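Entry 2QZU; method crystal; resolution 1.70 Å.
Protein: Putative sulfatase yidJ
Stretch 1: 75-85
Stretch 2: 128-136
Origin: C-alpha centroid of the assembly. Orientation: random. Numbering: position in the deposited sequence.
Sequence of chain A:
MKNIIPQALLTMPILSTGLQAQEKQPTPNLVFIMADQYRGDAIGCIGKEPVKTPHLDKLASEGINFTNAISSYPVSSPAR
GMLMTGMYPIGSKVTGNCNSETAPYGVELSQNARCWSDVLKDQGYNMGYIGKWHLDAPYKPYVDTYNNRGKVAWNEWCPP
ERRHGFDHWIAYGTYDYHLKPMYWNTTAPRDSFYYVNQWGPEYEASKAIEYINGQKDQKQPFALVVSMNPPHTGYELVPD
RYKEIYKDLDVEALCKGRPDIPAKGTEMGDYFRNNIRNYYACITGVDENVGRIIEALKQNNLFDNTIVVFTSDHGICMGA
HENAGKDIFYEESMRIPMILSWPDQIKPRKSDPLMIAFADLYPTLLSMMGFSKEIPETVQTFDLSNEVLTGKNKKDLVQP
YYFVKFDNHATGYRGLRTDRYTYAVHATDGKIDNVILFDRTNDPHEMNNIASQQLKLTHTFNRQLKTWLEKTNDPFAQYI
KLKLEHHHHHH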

ATOM      1  N   VAL A  75       5.352  -7.451  20.237  1.00  2.73           N
ATOM      2  CA  VAL A  75       5.269  -6.150  19.580  1.00  9.09           C
ATOM      3  C   VAL A  75       6.722  -5.723  19.351  1.00  4.86           C
ATOM      4  O   VAL A  75       7.587  -5.987  20.191  1.00  6.23           O
ATOM      5  CB  VAL A  75       4.560  -5.111  20.468  1.00  8.58           C
ATOM      6  CG1 VAL A  75       4.509  -3.768  19.756  1.00 19.87           C
ATOM      7  CG2 VAL A  75       3.155  -5.589  20.791  1.00 10.97           C
ATOM      8  N   SER A  76       6.984  -5.059  18.229  1.00  8.29           N
ATOM      9  CA  SER A  76       8.348  -4.662  17.873  1.00  5.60           C
ATOM     10  C   SER A  76       9.244  -4.014  18.937  1.00  7.88           C
ATOM     11  O   SER A  76      10.150  -4.660  19.467  1.00  4.91           O
ATOM     12  CB  SER A  76       8.325  -3.782  16.621  1.00  7.41           C
ATOM     13  OG  SER A  76       9.649  -3.459  16.215  1.00  9.83           O
ATOM     14  N   SER A  77       9.016  -2.744  19.248  1.00  6.98           N
ATOM     15  CA  SER A  77       9.867  -2.073  20.224  1.00  5.30           C
ATOM     16  C   SER A  77       9.936  -2.762  21.584  1.00  2.14           C
ATOM     17  O   SER A  77      11.029  -2.972  22.117  1.00  2.98           O
ATOM     18  CB  SER A  77       9.435  -0.616  20.393  1.00  8.58           C
ATOM     19  OG  SER A  77       9.471   0.044  19.143  1.00  5.05           O
ATOM     20  N   PRO A  78       8.776  -3.120  22.163  1.00  5.99           N
ATOM     21  CA  PRO A  78       8.794  -3.785  23.469  1.00  2.54           C
ATOM     22  C   PRO A  78       9.651  -5.046  23.465  1.00  6.07           C
ATOM     23  O   PRO A  78      10.450  -5.266  24.381  1.00  6.65           O
ATOM     24  CB  PRO A  78       7.316  -4.085  23.723  1.00  5.34           C
ATOM     25  CG  PRO A  78       6.627  -2.927  23.052  1.00  3.08           C
ATOM     26  CD  PRO A  78       7.394  -2.823  21.741  1.00  5.64           C
ATOM     27  N   ALA A  79       9.492  -5.874  22.433  1.00  2.38           N
ATOM     28  CA  ALA A  79      10.265  -7.107  22.350  1.00  3.50           C
ATOM     29  C   ALA A  79      11.760  -6.806  22.238  1.00  2.07           C
ATOM     30  O   ALA A  79      12.570  -7.413  22.930  1.00  4.57           O
ATOM     31  CB  ALA A  79       9.803  -7.950  21.158  1.00  6.07           C
ATOM     32  N   ARG A  80      12.120  -5.867  21.367  1.00  2.66           N
ATOM     33  CA  ARG A  80      13.522  -5.500  21.183  1.00  5.61           C
ATOM     34  C   ARG A  80      14.089  -4.879  22.456  1.00  8.07           C
ATOM     35  O   ARG A  80      15.258  -5.079  22.788  1.00  5.55           O
ATOM     36  CB  ARG A  80      13.655  -4.531  20.001  1.00  3.47           C
ATOM     37  CG  ARG A  80      13.224  -5.165  18.677  1.00  3.93           C
ATOM     38  CD  ARG A  80      12.915  -4.137  17.601  1.00  7.84           C
ATOM     39  NE  ARG A  80      12.453  -4.781  16.374  1.00  7.75           N
ATOM     40  CZ  ARG A  80      13.244  -5.411  15.509  1.00 12.92           C
ATOM     41  NH1 ARG A  80      14.552  -5.484  15.724  1.00  8.79           N
ATOM     42  NH2 ARG A  80      12.724  -5.977  14.433  1.00 10.56           N
ATOM     43  N   GLY A  81      13.244  -4.140  23.170  1.00  4.91           N
ATOM     44  CA  GLY A  81      13.664  -3.509  24.411  1.00  8.55           C
ATOM     45  C   GLY A  81      13.992  -4.545  25.473  1.00  6.64           C
ATOM     46  O   GLY A  81      14.916  -4.365  26.271  1.00  6.38           O
HETATM   47  N   MSE A  82      13.224  -5.628  25.485  1.00  4.51           N
HETATM   48  CA  MSE A  82      13.440  -6.714  26.431  1.00  6.06           C
HETATM   49  C   MSE A  82      14.721  -7.449  26.057  1.00  9.45           C
HETATM   50  O   MSE A  82      15.508  -7.827  26.922  1.00 10.00           O
HETATM   51  CB  MSE A  82      12.252  -7.681  26.404  1.00  6.80           C
HETATM   52  CG  MSE A  82      11.095  -7.235  27.274  1.00  8.07           C
HETATM   53 SE   MSE A  82       9.382  -7.950  26.707  1.00 24.68          SE
HETATM   54  CE  MSE A  82       8.442  -6.277  26.556  1.00 28.76           C
ATOM     55  N   LEU A  83      14.927  -7.650  24.760  1.00  4.97           N
ATOM     56  CA  LEU A  83      16.122  -8.335  24.288  1.00  5.38           C
ATOM     57  C   LEU A  83      17.388  -7.584  24.686  1.00  6.56           C
ATOM     58  O   LEU A  83      18.321  -8.166  25.233  1.00  6.81           O
ATOM     59  CB  LEU A  83      16.093  -8.478  22.765  1.00  4.74           C
ATOM     60  CG  LEU A  83      17.410  -8.958  22.144  1.00  5.49           C
ATOM     61  CD1 LEU A  83      17.717 -10.375  22.617  1.00 10.16           C
ATOM     62  CD2 LEU A  83      17.304  -8.912  20.629  1.00 10.90           C
HETATM   63  N   MSE A  84      17.417  -6.285  24.420  1.00  6.63           N
HETATM   64  CA  MSE A  84      18.600  -5.493  24.726  1.00 11.02           C
HETATM   65  C   MSE A  84      18.901  -5.293  26.213  1.00 10.63           C
HETATM   66  O   MSE A  84      20.067  -5.298  26.612  1.00  9.34           O
HETATM   67  CB  MSE A  84      18.518  -4.132  24.032  1.00  8.95           C
HETATM   68  CG  MSE A  84      18.384  -4.197  22.512  1.00  8.63           C
HETATM   69 SE   MSE A  84      19.656  -5.384  21.630  1.00 24.44          SE
HETATM   70  CE  MSE A  84      18.613  -5.758  20.039  1.00 32.11           C
ATOM     71  N   THR A  85      17.862  -5.133  27.029  1.00  6.48           N
ATOM     72  CA  THR A  85      18.038  -4.899  28.463  1.00  6.68           C
ATOM     73  C   THR A  85      17.950  -6.133  29.358  1.00  8.49           C
ATOM     74  O   THR A  85      18.447  -6.118  30.489  1.00  8.88           O
ATOM     75  CB  THR A  85      16.990  -3.904  29.002  1.00  8.54           C
ATOM     76  OG1 THR A  85      15.685  -4.489  28.910  1.00  7.61           O
ATOM     77  CG2 THR A  85      17.014  -2.610  28.209  1.00  7.65           C
ATOM     78  N   GLY A 128      28.935  -4.701  15.680  1.00  7.45           N
ATOM     79  CA  GLY A 128      28.248  -4.216  14.490  1.00  5.03           C
ATOM     80  C   GLY A 128      26.745  -4.468  14.519  1.00  8.62           C
ATOM     81  O   GLY A 128      26.290  -5.494  15.022  1.00  5.39           O
ATOM     82  N   TYR A 129      25.973  -3.528  13.984  1.00  6.42           N
ATOM     83  CA  TYR A 129      24.521  -3.661  13.936  1.00  5.43           C
ATOM     84  C   TYR A 129      24.036  -3.203  12.563  1.00  3.46           C
ATOM     85  O   TYR A 129      24.318  -2.086  12.138  1.00  4.39           O
ATOM     86  CB  TYR A 129      23.859  -2.802  15.022  1.00  3.20           C
ATOM     87  CG  TYR A 129      22.389  -3.128  15.246  1.00  4.73           C
ATOM     88  CD1 TYR A 129      21.983  -3.879  16.353  1.00  2.92           C
ATOM     89  CD2 TYR A 129      21.412  -2.719  14.339  1.00  2.07           C
ATOM     90  CE1 TYR A 129      20.645  -4.216  16.550  1.00  5.04           C
ATOM     91  CE2 TYR A 129      20.061  -3.053  14.527  1.00  2.07           C
ATOM     92  CZ  TYR A 129      19.691  -3.803  15.634  1.00  2.99           C
ATOM     93  OH  TYR A 129      18.375  -4.156  15.830  1.00  7.76           O
ATOM     94  N   ILE A 130      23.311  -4.075  11.871  1.00  6.97           N
ATOM     95  CA  ILE A 130      22.794  -3.752  10.547  1.00  4.59           C
ATOM     96  C   ILE A 130      21.291  -4.015  10.522  1.00  4.66           C
ATOM     97  O   ILE A 130      20.848  -5.102  10.885  1.00  4.95           O
ATOM     98  CB  ILE A 130      23.462  -4.641   9.462  1.00  4.36           C
ATOM     99  CG1 ILE A 130      24.981  -4.464   9.494  1.00  9.12           C
ATOM    100  CG2 ILE A 130      22.912  -4.292   8.085  1.00  9.77           C
ATOM    101  CD1 ILE A 130      25.722  -5.466   8.628  1.00  5.92           C
ATOM    102  N   GLY A 131      20.505  -3.023  10.114  1.00  4.58           N
ATOM    103  CA  GLY A 131      19.070  -3.240  10.039  1.00  3.52           C
ATOM    104  C   GLY A 131      18.196  -2.387  10.929  1.00  2.07           C
ATOM    105  O   GLY A 131      18.574  -1.286  11.332  1.00  6.81           O
ATOM    106  N   LYS A 132      17.016  -2.918  11.236  1.00  4.61           N
ATOM    107  CA  LYS A 132      16.015  -2.243  12.056  1.00  5.02           C
ATOM    108  C   LYS A 132      16.358  -2.251  13.543  1.00  5.17           C
ATOM    109  O   LYS A 132      16.636  -3.301  14.120  1.00  6.72           O
ATOM    110  CB  LYS A 132      14.658  -2.915  11.827  1.00  6.88           C
ATOM    111  CG  LYS A 132      13.514  -2.343  12.635  1.00  9.37           C
ATOM    112  CD  LYS A 132      12.228  -3.095  12.330  1.00  7.91           C
ATOM    113  CE  LYS A 132      11.100  -2.628  13.233  1.00  8.70           C
ATOM    114  NZ  LYS A 132       9.859  -3.418  13.004  1.00  7.27           N
ATOM    115  N   TRP A 133      16.324  -1.068  14.152  1.00  4.02           N
ATOM    116  CA  TRP A 133      16.631  -0.883  15.576  1.00  3.76           C
ATOM    117  C   TRP A 133      15.328  -0.682  16.358  1.00  2.19           C
ATOM    118  O   TRP A 133      15.052  -1.381  17.337  1.00  7.90           O
ATOM    119  CB  TRP A 133      17.541   0.347  15.719  1.00  5.01           C
ATOM    120  CG  TRP A 133      17.919   0.745  17.117  1.00  6.48           C
ATOM    121  CD1 TRP A 133      17.683   1.953  17.714  1.00  2.07           C
ATOM    122  CD2 TRP A 133      18.669  -0.030  18.062  1.00  5.35           C
ATOM    123  NE1 TRP A 133      18.245   1.979  18.971  1.00  2.28           N
ATOM    124  CE2 TRP A 133      18.858   0.774  19.209  1.00  4.91           C
ATOM    125  CE3 TRP A 133      19.204  -1.326  18.049  1.00  4.29           C
ATOM    126  CZ2 TRP A 133      19.559   0.327  20.336  1.00  7.73           C
ATOM    127  CZ3 TRP A 133      19.906  -1.776  19.174  1.00  9.66           C
ATOM    128  CH2 TRP A 133      20.074  -0.946  20.301  1.00  6.10           C
ATOM    129  N   HIS A 134      14.536   0.287  15.903  1.00  3.48           N
ATOM    130  CA  HIS A 134      13.238   0.640  16.480  1.00  3.81           C
ATOM    131  C   HIS A 134      13.210   0.768  18.006  1.00  5.27           C
ATOM    132  O   HIS A 134      12.310   0.241  18.656  1.00  5.97           O
ATOM    133  CB  HIS A 134      12.169  -0.372  16.043  1.00  9.02           C
ATOM    134  CG  HIS A 134      10.773   0.174  16.086  1.00  6.19           C
ATOM    135  ND1 HIS A 134       9.655  -0.628  15.961  1.00 10.33           N
ATOM    136  CD2 HIS A 134      10.310   1.437  16.228  1.00  6.98           C
ATOM    137  CE1 HIS A 134       8.571   0.121  16.022  1.00  8.04           C
ATOM    138  NE2 HIS A 134       8.939   1.381  16.184  1.00  6.55           N
ATOM    139  N   LEU A 135      14.191   1.465  18.573  1.00  2.07           N
ATOM    140  CA  LEU A 135      14.230   1.649  20.018  1.00  3.11           C
ATOM    141  C   LEU A 135      14.436   3.110  20.430  1.00  6.39           C
ATOM    142  O   LEU A 135      14.741   3.399  21.589  1.00  6.91           O
ATOM    143  CB  LEU A 135      15.320   0.760  20.633  1.00  5.50           C
ATOM    144  CG  LEU A 135      14.920  -0.715  20.781  1.00  3.16           C
ATOM    145  CD1 LEU A 135      16.151  -1.552  21.102  1.00  6.64           C
ATOM    146  CD2 LEU A 135      13.861  -0.852  21.879  1.00  4.83           C
ATOM    147  N   ASP A 136      14.258   4.026  19.480  1.00  5.69           N
ATOM    148  CA  ASP A 136      14.401   5.459  19.753  1.00  2.49           C
ATOM    149  C   ASP A 136      13.084   6.206  19.511  1.00  5.13           C
ATOM    150  O   ASP A 136      12.398   5.966  18.518  1.00  9.09           O
ATOM    151  CB  ASP A 136      15.493   6.073  18.869  1.00  6.07           C
ATOM    152  CG  ASP A 136      16.861   5.468  19.121  1.00  8.37           C
ATOM    153  OD1 ASP A 136      17.299   5.435  20.290  1.00  9.70           O
ATOM    154  OD2 ASP A 136      17.500   5.027  18.147  1.00  8.92           O
TER
HETATM  155  O   HOH W   1      16.269  -4.057  17.761  1.00  7.65           O

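Stretch 2 enters as a strand and leaves as an irregular loop, which packs against one side of the helix that begins at Ser76. Tyr129 points toward the helix. Its ring meets the methyl of Met84 at the edge, CE1 to CE 4.3 Å, while its OH donates a hydrogen bond to the carbonyl O of Lys132 (2.6 Å). A tyrosine suits this place because it offers both an apolar ring and a polar tip. Gly131 turns the corner with phi 118° and psi -155°, where a CB would jam against the preceding carbonyl O.

Lys132 is fully extended, and this carries its NZ to the OG of Ser76, a weak hydrogen bond of 3.2 Å. Its aliphatic part lies over one face of the Arg80 guanidinium, CD to NH2 3.6 Å. The two cationic groups are close, NH2 of Arg80 to NZ of Lys132 4.1 Å, but both atoms also have hydrogen-bonding partners elsewhere in the structure.

Trp133 starts away from the helix, yet its large indole can still reach Met84, CZ3 to CE 4.3 Å. Its carbonyl O takes a hydrogen bond from the O of water 1 (3.0 Å), which also donates to Tyr129 OH (2.9 Å) and accepts from Arg80 NH1 (3.0 Å).

The His134 ring offers an in-plane nitrogen, ND1, which shares a 2.8 Å hydrogen bond with Ser76 OG; NE2 is bonded elsewhere in the structure. Ser76 OG also accepts from Arg80 NE (3.1 Å). Ser77 OG sits over one ring face and donates to the His134 carbonyl O (2.9 Å). Serine hydroxyls suit both sites, and the backbones come closest here, Ser77 CA to His134 CA 5.7 Å.

Leu135 closes the contact with apolar packing. Its CD1 meets Met84 CG at 3.7 Å, and its CD2 lies 3.6 Å from Gly81 N, where the helix presents bare backbone.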